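Local coordinates for protein mialostatin (Ixodes ricinus, PDB 6ZTK) that inhibits cysteine cathepsins of the tick midgut and of the host, and so restrains the digestion of blood proteins, at residues K81-T86 / E112-S117. Sequence-based numbering, arbitrary orientation.
Sequences KLKFTT and EAVCTS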
# COMPACT_ATOMS: atom_id res chain seq x y z
N LYS A 81 9.09 0.30 -4.87
CA LYS A 81 9.18 1.01 -3.59
C LYS A 81 8.12 2.11 -3.63
O LYS A 81 8.24 3.02 -4.47
CB LYS A 81 10.58 1.57 -3.34
CG LYS A 81 10.70 2.31 -2.03
CD LYS A 81 12.15 2.74 -1.78
CE LYS A 81 12.23 3.55 -0.50
NZ LYS A 81 13.59 4.13 -0.32
N LEU A 82 7.10 1.96 -2.79
CA LEU A 82 5.90 2.83 -2.81
C LEU A 82 5.87 3.67 -1.55
O LEU A 82 6.00 3.12 -0.44
CB LEU A 82 4.66 1.95 -2.89
CG LEU A 82 4.65 0.93 -4.02
CD1 LEU A 82 3.37 0.09 -3.91
CD2 LEU A 82 4.71 1.59 -5.35
N LYS A 83 5.58 4.96 -1.72
CA LYS A 83 5.34 5.84 -0.57
C LYS A 83 3.94 6.43 -0.67
O LYS A 83 3.62 6.92 -1.74
CB LYS A 83 6.35 6.98 -0.53
CG LYS A 83 6.17 7.89 0.67
CD LYS A 83 7.13 9.09 0.57
CE LYS A 83 6.93 10.05 1.73
NZ LYS A 83 7.83 11.23 1.57
N PHE A 84 3.12 6.20 0.33
CA PHE A 84 1.70 6.56 0.23
C PHE A 84 1.14 6.90 1.58
O PHE A 84 1.62 6.43 2.62
CB PHE A 84 0.95 5.39 -0.42
CG PHE A 84 1.19 4.05 0.20
CD1 PHE A 84 0.42 3.56 1.25
CD2 PHE A 84 2.23 3.31 -0.28
CE1 PHE A 84 0.68 2.34 1.84
CE2 PHE A 84 2.52 2.10 0.32
CZ PHE A 84 1.74 1.61 1.37
N THR A 85 0.11 7.72 1.61
CA THR A 85 -0.61 8.02 2.85
C THR A 85 -1.74 7.02 3.08
O THR A 85 -2.32 6.53 2.08
CB THR A 85 -1.15 9.47 2.84
OG1 THR A 85 -1.95 9.62 1.67
CG2 THR A 85 -0.01 10.45 2.87
N THR A 86 -2.04 6.72 4.32
CA THR A 86 -3.10 5.80 4.72
C THR A 86 -4.03 6.46 5.75
O THR A 86 -3.62 7.42 6.44
CB THR A 86 -2.59 4.44 5.24
OG1 THR A 86 -1.90 4.62 6.48
CG2 THR A 86 -1.69 3.79 4.20
N GLU A 112 -3.56 9.58 8.42
CA GLU A 112 -3.17 9.05 9.73
C GLU A 112 -1.77 8.46 9.74
O GLU A 112 -1.18 8.32 10.82
CB GLU A 112 -4.22 8.08 10.25
CG GLU A 112 -5.56 8.79 10.42
CD GLU A 112 -6.76 7.96 10.77
OE1 GLU A 112 -6.68 6.72 10.65
OE2 GLU A 112 -7.82 8.62 11.04
N ALA A 113 -1.23 8.15 8.57
CA ALA A 113 0.13 7.57 8.49
C ALA A 113 0.67 7.83 7.10
O ALA A 113 -0.11 7.97 6.14
CB ALA A 113 0.10 6.10 8.76
N VAL A 114 1.99 7.91 7.02
CA VAL A 114 2.72 7.92 5.74
C VAL A 114 3.61 6.69 5.74
O VAL A 114 4.38 6.49 6.69
CB VAL A 114 3.51 9.21 5.49
CG1 VAL A 114 4.39 9.61 6.61
CG2 VAL A 114 4.23 9.17 4.16
N CYS A 115 3.42 5.86 4.73
CA CYS A 115 4.04 4.53 4.72
C CYS A 115 4.92 4.34 3.48
O CYS A 115 4.65 4.87 2.39
CB CYS A 115 2.93 3.52 4.66
SG CYS A 115 1.81 3.60 6.08
N THR A 116 5.97 3.59 3.67
CA THR A 116 6.84 3.12 2.59
C THR A 116 6.76 1.60 2.59
O THR A 116 6.99 0.98 3.66
CB THR A 116 8.27 3.63 2.78
OG1 THR A 116 8.21 5.07 2.74
CG2 THR A 116 9.18 3.16 1.68
N SER A 117 6.55 1.01 1.42
CA SER A 117 6.48 -0.46 1.29
C SER A 117 7.22 -0.88 0.04
O SER A 117 7.08 -0.23 -0.98
CB SER A 117 5.04 -0.91 1.23
OG SER A 117 4.94 -2.32 1.13
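L82, F84 and T86 pair with S117, C115 and A113 as the hydrogen-bonded pairs of two antiparallel strands, whose axes come within 4.7 Å of each other at 151°. These are neighbouring strands, 78-92 and 113-122, in the antiparallel sheet of the cystatin fold, which wraps around helix 41-52. At F84 and C115 the backbone bonds run both ways, F84 N to C115 O at 2.9 Å and C115 N to F84 O at 2.8 Å. At the T86 end of the contact E112 and A113 both face T86, a classic beta bulge. T86 O accepts from both of their amides: the bond from E112 N is 2.9 Å long, that from A113 N longer and more bent.

L82, F84, T86, A113, C115 and S117 share one face of the sheet. F84 CG sits between the backbone N and the carbonyl carbon (chi1 51°), and the end of the ring comes nearer the partner strand. C115 CB lies over a face of this ring, 4.2 Å from its centroid, in a CH-pi contact. S117 CB meets the ring edge at CE2. Beyond the pair, A47 and V51 of the helix also touch F84. S117 OG is hydrogen-bonded to S132 O on strand 127-136. The disulfide from C115 to C135 ties strand 113-122 to strand 127-136.

K83, T85, V114 and T116 occupy the other face, which is partly exposed. The extended K83 chain passes obliquely over V114, its CE 3.7 Å from V114 CG2. Back on the F84 face, near the bulge, T86 CG2 and OG1 both touch C115 SG, and T86 OG1 lies 3.4 Å from A113 CB.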